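Local coordinates for protein Dmd discriminator of mRNA degradation (Enterobacteria phage RB69, PDB 5I8J) that probably acts as a phage antitoxin that binds the bacterial toxin RnlA and so protects phage mRNA from degradation during infection, at residues L5-F10 with T21-L26; T9-F14 with K49-D54; V36-A41 with K56-D61. All blocks are in the same frame, centred on the assembly; numbering follows the deposited sequence.

How the contacts relate
Contacts 1 and 2 both use strand 6-14 and share Thr-9 and Phe-10. They join it to strand 19-26 and to strand 46-52, its two neighbours in the antiparallel sheet. Both rest on backbone hydrogen bonds, and both reach the second subunit. Contact 3 instead packs helix 30-44 against strand 55-61 through apolar surfaces, without backbone bonds, and touches the second subunit through Lys-56 alone. Contact 1 lies at an outer strand and has the most exposed residues; contacts 2 and 3 have no exposed residue among those that touch. Phe-10 ties all three together, since its ring packs on Val-36, Thr-37 and Leu-40. Ala-50 joins contact 2 to contact 3 through backbone bonds to Val-57 and Phe-58.

Contact 1. Residues L5-F10 with T21-L26; sequences LTKVTF and TKDIML
Strands 6-10 and 21-26 form part of an antiparallel beta hairpin. Three hydrogen-bonded pairs, Thr-6 with Leu-26, Val-8 with Ile-24 and Phe-10 with Lys-22, alternate with two non-hydrogen-bonded pairs. The bond from Phe-10 N to Lys-22 O is 2.8 Å and nearly straight (176°). Phe-10 O accepts twice, from Lys-22 N in the carbonyl plane and from Thr-21 OG1 above that plane.

Met-25 lies on the face of the sheet that also carries Lys-7, Thr-9 and Asp-23. Its CB sits 4.0 Å from Leu-5 CD1. The chain then bends at chi2 (-54°) and again at chi3 (-63°), so it folds over strand 6-10. Met-25 SD comes to rest 3.6 Å from Lys-7 CB. Met-25 CE, the tip, reaches Leu-5 CB at 3.5 Å, and the two side chains cross at about a right angle.

Further along this face, Thr-9 OG1 donates to Asp-23 OD1 at 2.7 Å, from above the carboxylate plane. The two side chains lie side by side. Asp-23 OD2 takes a hydrogen bond from a water, which in turn accepts from Lys-7 NZ. OD2 also accepts from Trp-13 NE1 of the second subunit.

The other face is largely apolar. Val-8 CG2 meets Leu-26 CD1 at 3.8 Å. Ile-24 CD1 lies 3.6 Å from Phe-10 CE2, with the two side chains crossed at about a right angle. Val-8 CG1 lies over one face of the Phe-10 ring, near its rim, and helix 30-44 packs against that ring too.

The Val-8, Phe-10, Ile-24 and Leu-26 face is thus mostly apolar, with Phe-10 meeting the helix. The other is mixed: Met-25 on Leu-5 and Lys-7 at one end, the Asp-23 carboxylate at the other. Its hydroxyl, water and indole partners probably favour the charged form.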
loop_
_atom_site.group_PDB
_atom_site.type_symbol
_atom_site.label_atom_id
_atom_site.label_comp_id
_atom_site.label_asym_id
_atom_site.label_seq_id
_atom_site.Cartn_x
_atom_site.Cartn_y
_atom_site.Cartn_z
ATOM N N LEU A 5 9.357 14.114 10.731
ATOM C CA LEU A 5 8.029 13.537 10.585
ATOM C C LEU A 5 8.115 12.067 10.180
ATOM O O LEU A 5 9.055 11.645 9.513
ATOM C CB LEU A 5 7.221 14.331 9.564
ATOM C CG LEU A 5 6.933 15.783 9.957
ATOM C CD1 LEU A 5 6.543 16.604 8.751
ATOM C CD2 LEU A 5 5.836 15.849 11.014
ATOM N N THR A 6 7.138 11.287 10.610
ATOM C CA THR A 6 7.020 9.886 10.208
ATOM C C THR A 6 6.129 9.821 8.978
ATOM O O THR A 6 5.014 10.326 9.000
ATOM C CB THR A 6 6.433 9.028 11.340
ATOM O OG1 THR A 6 7.281 9.111 12.493
ATOM C CG2 THR A 6 6.295 7.571 10.923
ATOM N N LYS A 7 6.620 9.224 7.891
ATOM C CA LYS A 7 5.791 9.068 6.703
ATOM C C LYS A 7 5.056 7.737 6.774
ATOM O O LYS A 7 5.673 6.668 6.773
ATOM C CB LYS A 7 6.622 9.138 5.417
ATOM C CG LYS A 7 5.772 9.062 4.150
ATOM C CD LYS A 7 6.635 9.117 2.899
ATOM C CE LYS A 7 7.624 7.958 2.870
ATOM N NZ LYS A 7 8.556 8.030 1.710
ATOM N N VAL A 8 3.736 7.809 6.843
ATOM C CA VAL A 8 2.931 6.601 6.933
ATOM C C VAL A 8 2.182 6.406 5.631
ATOM O O VAL A 8 1.492 7.300 5.167
ATOM C CB VAL A 8 1.938 6.667 8.112
ATOM C CG1 VAL A 8 1.236 5.320 8.287
ATOM C CG2 VAL A 8 2.675 7.043 9.394
ATOM N N THR A 9 2.346 5.235 5.027
ATOM C CA THR A 9 1.584 4.892 3.834
ATOM C C THR A 9 0.354 4.091 4.255
ATOM O O THR A 9 0.481 3.055 4.892
ATOM C CB THR A 9 2.416 4.066 2.834
ATOM O OG1 THR A 9 3.572 4.819 2.420
ATOM C CG2 THR A 9 1.572 3.705 1.616
ATOM N N PHE A 10 -0.820 4.595 3.913
ATOM C CA PHE A 10 -2.080 3.934 4.217
ATOM C C PHE A 10 -2.616 3.298 2.952
ATOM O O PHE A 10 -2.638 3.934 1.885
ATOM C CB PHE A 10 -3.104 4.926 4.781
ATOM C CG PHE A 10 -2.744 5.475 6.130
ATOM C CD1 PHE A 10 -3.160 4.834 7.291
ATOM C CD2 PHE A 10 -1.985 6.627 6.241
ATOM C CE1 PHE A 10 -2.830 5.336 8.531
ATOM C CE2 PHE A 10 -1.646 7.136 7.484
ATOM C CZ PHE A 10 -2.065 6.493 8.628
ATOM N N THR A 21 -5.238 4.915 -1.498
ATOM C CA THR A 21 -3.949 4.914 -0.817
ATOM C C THR A 21 -3.500 6.357 -0.596
ATOM O O THR A 21 -3.828 7.234 -1.388
ATOM C CB THR A 21 -2.899 4.097 -1.613
ATOM O OG1 THR A 21 -1.696 3.978 -0.847
ATOM C CG2 THR A 21 -2.594 4.753 -2.959
ATOM N N LYS A 22 -2.813 6.601 0.520
ATOM C CA LYS A 22 -2.343 7.949 0.847
ATOM C C LYS A 22 -1.044 7.891 1.608
ATOM O O LYS A 22 -0.862 6.998 2.413
ATOM C CB LYS A 22 -3.355 8.705 1.720
ATOM C CG LYS A 22 -4.724 8.922 1.147
ATOM C CD LYS A 22 -5.552 9.765 2.095
ATOM C CE LYS A 22 -5.012 11.182 2.172
ATOM N NZ LYS A 22 -6.013 12.094 2.804
ATOM N N ASP A 23 -0.162 8.868 1.383
ATOM C CA ASP A 23 0.992 9.088 2.253
ATOM C C ASP A 23 0.676 10.248 3.180
ATOM O O ASP A 23 0.310 11.319 2.710
ATOM C CB ASP A 23 2.253 9.413 1.447
ATOM C CG ASP A 23 2.968 8.176 0.960
ATOM O OD1 ASP A 23 2.518 7.065 1.293
ATOM O OD2 ASP A 23 3.994 8.317 0.270
ATOM N N ILE A 24 0.811 10.040 4.485
ATOM C CA ILE A 24 0.498 11.090 5.459
ATOM C C ILE A 24 1.704 11.304 6.360
ATOM O O ILE A 24 2.282 10.336 6.847
ATOM C CB ILE A 24 -0.742 10.724 6.307
ATOM C CG1 ILE A 24 -1.940 10.467 5.394
ATOM C CG2 ILE A 24 -1.100 11.858 7.283
ATOM C CD1 ILE A 24 -3.197 10.031 6.123
ATOM N N MET A 25 2.102 12.563 6.572
ATOM C CA MET A 25 3.207 12.847 7.485
ATOM C C MET A 25 2.661 13.105 8.876
ATOM O O MET A 25 1.836 14.007 9.065
ATOM C CB MET A 25 4.017 14.068 7.033
ATOM C CG MET A 25 4.560 14.004 5.618
ATOM S SD MET A 25 5.514 12.517 5.321
ATOM C CE MET A 25 6.869 12.707 6.458
ATOM N N LEU A 26 3.133 12.339 9.852
ATOM C CA LEU A 26 2.636 12.456 11.220
ATOM C C LEU A 26 3.767 12.793 12.171
ATOM O O LEU A 26 4.860 12.250 12.062
ATOM C CB LEU A 26 1.962 11.157 11.665
ATOM C CG LEU A 26 0.771 10.695 10.824
ATOM C CD1 LEU A 26 0.295 9.324 11.316
ATOM C CD2 LEU A 26 -0.355 11.735 10.863
HETATM O O HOH W 1 6.378 11.119 14.030
HETATM O O HOH W 2 6.147 6.820 0.088
#

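Contact 2. Residues T9-F14 with K49-D54; sequences TFIGWF and KAFIND
Four backbone hydrogen bonds join residues 9-11 to residues 49-51, in two antiparallel hydrogen-bonded pairs. Thr-9 pairs with Phe-51 and Ile-11 with Lys-49. The straightest runs from Lys-49 N to Ile-11 O (2.9 Å, 171°). Phe-10 and Ala-50 form the non-hydrogen-bonded pair between them; beside it Phe-10 CA makes a CA-H...O contact with Lys-49 O at 3.3 Å. Thr-9 O also lies in plane at the edge of the Phe-51 ring.

Apolar contacts flank the backbone. Ile-11 CD1 presses close on Phe-51 CE1 at 3.3 Å. On the other face of the sheet, Ala-50 CB meets Phe-10 CE1 at 3.7 Å.

Lys-49 combines apolar and charged contacts. Its chain runs extended to CE, which lies 3.4 Å from Trp-13 CZ3. It then turns at chi4 (-81°), and NZ forms salt bridges with Glu-59 and with Asp-54 of the second subunit.

The Ile-11 and Phe-51 face meets the second subunit, where Phe-51 stacks edge-to-face on Phe-51 of that chain. The Phe-10 and Ala-50 face lies against helix 30-44. Both strands are inner ones, between strands 19-26 and 55-61.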
loop_
_atom_site.group_PDB
_atom_site.type_symbol
_atom_site.label_atom_id
_atom_site.label_comp_id
_atom_site.label_asym_id
_atom_site.label_seq_id
_atom_site.Cartn_x
_atom_site.Cartn_y
_atom_site.Cartn_z
ATOM N N THR A 9 2.346 5.235 5.027
ATOM C CA THR A 9 1.584 4.892 3.834
ATOM C C THR A 9 0.354 4.091 4.255
ATOM O O THR A 9 0.481 3.055 4.892
ATOM C CB THR A 9 2.416 4.066 2.834
ATOM O OG1 THR A 9 3.572 4.819 2.420
ATOM C CG2 THR A 9 1.572 3.705 1.616
ATOM N N PHE A 10 -0.820 4.595 3.913
ATOM C CA PHE A 10 -2.080 3.934 4.217
ATOM C C PHE A 10 -2.616 3.298 2.952
ATOM O O PHE A 10 -2.638 3.934 1.885
ATOM C CB PHE A 10 -3.104 4.926 4.781
ATOM C CG PHE A 10 -2.744 5.475 6.130
ATOM C CD1 PHE A 10 -3.160 4.834 7.291
ATOM C CD2 PHE A 10 -1.985 6.627 6.241
ATOM C CE1 PHE A 10 -2.830 5.336 8.531
ATOM C CE2 PHE A 10 -1.646 7.136 7.484
ATOM C CZ PHE A 10 -2.065 6.493 8.628
ATOM N N ILE A 11 -3.034 2.040 3.065
ATOM C CA ILE A 11 -3.686 1.354 1.960
ATOM C C ILE A 11 -5.059 0.919 2.413
ATOM O O ILE A 11 -5.194 0.301 3.454
ATOM C CB ILE A 11 -2.911 0.123 1.491
ATOM C CG1 ILE A 11 -1.435 0.458 1.290
ATOM C CG2 ILE A 11 -3.528 -0.417 0.210
ATOM C CD1 ILE A 11 -0.607 -0.793 1.216
ATOM N N GLY A 12 -6.074 1.267 1.636
ATOM C CA GLY A 12 -7.455 1.012 2.006
ATOM C C GLY A 12 -8.189 0.186 0.964
ATOM O O GLY A 12 -7.947 0.325 -0.242
ATOM N N TRP A 13 -9.053 -0.701 1.451
ATOM C CA TRP A 13 -9.999 -1.453 0.634
ATOM C C TRP A 13 -11.430 -1.134 1.033
ATOM O O TRP A 13 -11.824 -1.358 2.185
ATOM C CB TRP A 13 -9.786 -2.961 0.782
ATOM C CG TRP A 13 -8.550 -3.493 0.151
ATOM C CD1 TRP A 13 -8.457 -4.143 -1.050
ATOM C CD2 TRP A 13 -7.228 -3.469 0.704
ATOM N NE1 TRP A 13 -7.146 -4.504 -1.285
ATOM C CE2 TRP A 13 -6.379 -4.108 -0.228
ATOM C CE3 TRP A 13 -6.680 -2.963 1.883
ATOM C CZ2 TRP A 13 -5.005 -4.248 -0.012
ATOM C CZ3 TRP A 13 -5.309 -3.109 2.096
ATOM C CH2 TRP A 13 -4.493 -3.749 1.148
ATOM N N PHE A 14 -12.203 -0.611 0.085
ATOM C CA PHE A 14 -13.634 -0.420 0.292
ATOM C C PHE A 14 -14.322 -1.782 0.271
ATOM O O PHE A 14 -13.731 -2.773 -0.161
ATOM C CB PHE A 14 -14.245 0.483 -0.787
ATOM C CG PHE A 14 -13.761 1.904 -0.745
ATOM C CD1 PHE A 14 -14.118 2.747 0.297
ATOM C CD2 PHE A 14 -12.968 2.404 -1.761
ATOM C CE1 PHE A 14 -13.671 4.058 0.325
ATOM C CE2 PHE A 14 -12.520 3.714 -1.736
ATOM C CZ PHE A 14 -12.869 4.540 -0.693
ATOM N N LYS A 49 -4.775 -0.395 6.210
ATOM C CA LYS A 49 -3.497 -0.827 6.759
ATOM C C LYS A 49 -2.531 0.343 6.762
ATOM O O LYS A 49 -2.458 1.087 5.778
ATOM C CB LYS A 49 -2.894 -1.974 5.948
ATOM C CG LYS A 49 -3.795 -3.186 5.785
ATOM C CD LYS A 49 -3.194 -4.145 4.740
ATOM C CE LYS A 49 -4.132 -5.300 4.423
ATOM N NZ LYS A 49 -4.067 -6.387 5.423
ATOM N N ALA A 50 -1.797 0.494 7.863
ATOM C CA ALA A 50 -0.756 1.520 7.972
ATOM C C ALA A 50 0.634 0.882 7.853
ATOM O O ALA A 50 0.940 -0.100 8.519
ATOM C CB ALA A 50 -0.895 2.284 9.297
ATOM N N PHE A 51 1.462 1.455 6.988
ATOM C CA PHE A 51 2.807 0.980 6.723
ATOM C C PHE A 51 3.822 2.067 7.062
ATOM O O PHE A 51 3.639 3.222 6.688
ATOM C CB PHE A 51 2.971 0.584 5.246
ATOM C CG PHE A 51 2.281 -0.700 4.865
ATOM C CD1 PHE A 51 0.917 -0.725 4.582
ATOM C CD2 PHE A 51 3.008 -1.880 4.750
ATOM C CE1 PHE A 51 0.292 -1.917 4.220
ATOM C CE2 PHE A 51 2.384 -3.071 4.387
ATOM C CZ PHE A 51 1.030 -3.088 4.117
ATOM N N ILE A 52 4.894 1.691 7.755
ATOM C CA ILE A 52 6.036 2.582 7.952
ATOM C C ILE A 52 7.286 1.839 7.499
ATOM O O ILE A 52 7.508 0.696 7.900
ATOM C CB ILE A 52 6.189 3.038 9.413
ATOM C CG1 ILE A 52 4.932 3.777 9.878
ATOM C CG2 ILE A 52 7.421 3.950 9.566
ATOM C CD1 ILE A 52 4.905 4.051 11.382
ATOM N N ASN A 53 8.078 2.475 6.641
ATOM C CA ASN A 53 9.257 1.815 6.070
ATOM C C ASN A 53 8.894 0.473 5.442
ATOM O O ASN A 53 9.616 -0.515 5.609
ATOM C CB ASN A 53 10.340 1.616 7.135
ATOM C CG ASN A 53 10.902 2.931 7.655
ATOM O OD1 ASN A 53 10.991 3.915 6.919
ATOM N ND2 ASN A 53 11.289 2.952 8.927
ATOM N N ASP A 54 7.745 0.445 4.769
ATOM C CA ASP A 54 7.263 -0.733 4.031
ATOM C C ASP A 54 6.852 -1.908 4.926
ATOM O O ASP A 54 6.660 -3.019 4.446
ATOM C CB ASP A 54 8.318 -1.186 3.019
ATOM C CG ASP A 54 8.560 -0.154 1.938
ATOM O OD1 ASP A 54 7.584 0.518 1.544
ATOM O OD2 ASP A 54 9.719 -0.007 1.494
#

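Contact 3. Residues V36-A41 with K56-D61; sequences VTVQLA and KVFEAD
The edge of the Phe-58 ring is turned toward helix 36-41. Phe-58 CG stands anti to the backbone N (chi1 -168°), which carries the ring to the helix surface. Thr-37 CB lies in the ring plane, 3.6 Å from Phe-58 CD2. Thr-37 CG2 is equally near CD2 and also faces Ala-60. The two side chains cross obliquely. Val-38 approaches the same edge one atom further round, with CG2 at 4.1 Å from Phe-58 CE2.

The hydroxyl of Thr-37 is used within its own helix. OG1 sits beside the backbone N (chi1 -60°) and hydrogen-bonds to Ile-33 O. This fixes the rotation of the side chain and gives its methyl to the strand.

One turn on, the contact is between small side chains. Ala-41 CB lies 4.0 Å from Ala-60 CB and 3.5 Å from Ala-60 O. The axes of helix 36-41 and strand 56-61 come within 7.6 Å of each other and are inclined at 28°, in roughly the same direction.

Strand 56-61 has a beta bulge at Val-57 and Phe-58, both of which bond to the backbone of Ala-50. Glu-59 points away from the helix. Its OE2 forms a 2.7 Å salt bridge with Lys-56 NZ, and its OE1 meets Lys-49. Lys-56 NZ also pairs with Asp-54 of the second subunit.

The helix is therefore held to this outer strand by apolar packing and close-set alanines. The charges are gathered on the other side of the strand, where they pair with one another and with the second subunit.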
loop_
_atom_site.group_PDB
_atom_site.type_symbol
_atom_site.label_atom_id
_atom_site.label_comp_id
_atom_site.label_asym_id
_atom_site.label_seq_id
_atom_site.Cartn_x
_atom_site.Cartn_y
_atom_site.Cartn_z
ATOM N N VAL A 36 -5.563 7.595 13.687
ATOM C CA VAL A 36 -5.708 8.022 12.302
ATOM C C VAL A 36 -6.161 6.838 11.448
ATOM O O VAL A 36 -7.029 6.989 10.578
ATOM C CB VAL A 36 -4.390 8.626 11.765
ATOM C CG1 VAL A 36 -4.434 8.796 10.254
ATOM C CG2 VAL A 36 -4.155 9.971 12.429
ATOM N N THR A 37 -5.620 5.662 11.740
ATOM C CA THR A 37 -5.991 4.450 10.997
ATOM C C THR A 37 -7.459 4.113 11.218
ATOM O O THR A 37 -8.205 3.849 10.269
ATOM C CB THR A 37 -5.118 3.253 11.402
ATOM O OG1 THR A 37 -3.741 3.555 11.124
ATOM C CG2 THR A 37 -5.523 1.998 10.614
ATOM N N VAL A 38 -7.877 4.140 12.480
ATOM C CA VAL A 38 -9.250 3.804 12.819
ATOM C C VAL A 38 -10.203 4.798 12.186
ATOM O O VAL A 38 -11.242 4.416 11.651
ATOM C CB VAL A 38 -9.450 3.761 14.343
ATOM C CG1 VAL A 38 -10.938 3.698 14.702
ATOM C CG2 VAL A 38 -8.674 2.594 14.930
ATOM N N GLN A 39 -9.848 6.078 12.232
ATOM C CA GLN A 39 -10.705 7.108 11.658
ATOM C C GLN A 39 -10.834 6.936 10.151
ATOM O O GLN A 39 -11.933 6.994 9.602
ATOM C CB GLN A 39 -10.156 8.499 11.995
ATOM C CG GLN A 39 -10.894 9.658 11.326
ATOM C CD GLN A 39 -12.308 9.875 11.841
ATOM O OE1 GLN A 39 -12.808 9.137 12.690
ATOM N NE2 GLN A 39 -12.961 10.904 11.322
ATOM N N LEU A 40 -9.705 6.721 9.485
ATOM C CA LEU A 40 -9.718 6.484 8.046
ATOM C C LEU A 40 -10.605 5.297 7.696
ATOM O O LEU A 40 -11.406 5.355 6.760
ATOM C CB LEU A 40 -8.299 6.233 7.529
ATOM C CG LEU A 40 -7.519 7.404 6.946
ATOM C CD1 LEU A 40 -6.150 6.911 6.489
ATOM C CD2 LEU A 40 -8.291 8.030 5.785
ATOM N N ALA A 41 -10.475 4.225 8.466
ATOM C CA ALA A 41 -11.214 3.016 8.153
ATOM C C ALA A 41 -12.698 3.238 8.412
ATOM O O ALA A 41 -13.541 2.873 7.593
ATOM C CB ALA A 41 -10.685 1.843 8.957
ATOM N N LYS A 56 3.978 -3.325 7.807
ATOM C CA LYS A 56 2.652 -3.044 8.354
ATOM C C LYS A 56 2.721 -2.884 9.864
ATOM O O LYS A 56 3.219 -3.769 10.557
ATOM C CB LYS A 56 1.662 -4.156 8.001
ATOM C CG LYS A 56 0.259 -3.888 8.521
ATOM C CD LYS A 56 -0.720 -4.959 8.063
ATOM C CE LYS A 56 -0.323 -6.318 8.595
ATOM N NZ LYS A 56 -1.332 -7.368 8.232
ATOM N N VAL A 57 2.223 -1.762 10.378
ATOM C CA VAL A 57 2.328 -1.500 11.812
ATOM C C VAL A 57 0.973 -1.537 12.522
ATOM O O VAL A 57 0.908 -1.678 13.746
ATOM C CB VAL A 57 3.025 -0.136 12.075
ATOM C CG1 VAL A 57 4.450 -0.139 11.496
ATOM C CG2 VAL A 57 2.209 1.020 11.498
ATOM N N PHE A 58 -0.107 -1.418 11.758
ATOM C CA PHE A 58 -1.447 -1.435 12.326
ATOM C C PHE A 58 -2.470 -1.629 11.222
ATOM O O PHE A 58 -2.196 -1.324 10.070
ATOM C CB PHE A 58 -1.726 -0.128 13.084
ATOM C CG PHE A 58 -2.948 -0.167 13.939
ATOM C CD1 PHE A 58 -3.006 -0.988 15.050
ATOM C CD2 PHE A 58 -4.038 0.639 13.647
ATOM C CE1 PHE A 58 -4.137 -1.017 15.845
ATOM C CE2 PHE A 58 -5.167 0.615 14.437
ATOM C CZ PHE A 58 -5.215 -0.220 15.541
ATOM N N GLU A 59 -3.649 -2.137 11.570
ATOM C CA GLU A 59 -4.751 -2.122 10.620
ATOM C C GLU A 59 -6.083 -2.151 11.338
ATOM O O GLU A 59 -6.161 -2.597 12.484
ATOM C CB GLU A 59 -4.650 -3.291 9.642
ATOM C CG GLU A 59 -4.783 -4.654 10.262
ATOM C CD GLU A 59 -4.314 -5.736 9.305
ATOM O OE1 GLU A 59 -4.825 -5.763 8.167
ATOM O OE2 GLU A 59 -3.418 -6.533 9.673
ATOM N N ALA A 60 -7.113 -1.653 10.658
ATOM C CA ALA A 60 -8.466 -1.590 11.211
ATOM C C ALA A 60 -9.452 -1.925 10.107
ATOM O O ALA A 60 -9.334 -1.420 8.998
ATOM C CB ALA A 60 -8.753 -0.209 11.794
ATOM N N ASP A 61 -10.427 -2.777 10.406
ATOM C CA ASP A 61 -11.361 -3.229 9.381
ATOM C C ASP A 61 -12.780 -2.826 9.748
ATOM O O ASP A 61 -13.390 -3.410 10.652
ATOM C CB ASP A 61 -11.278 -4.744 9.204
ATOM C CG ASP A 61 -12.074 -5.244 8.001
ATOM O OD1 ASP A 61 -12.753 -4.435 7.348
ATOM O OD2 ASP A 61 -12.037 -6.461 7.721
#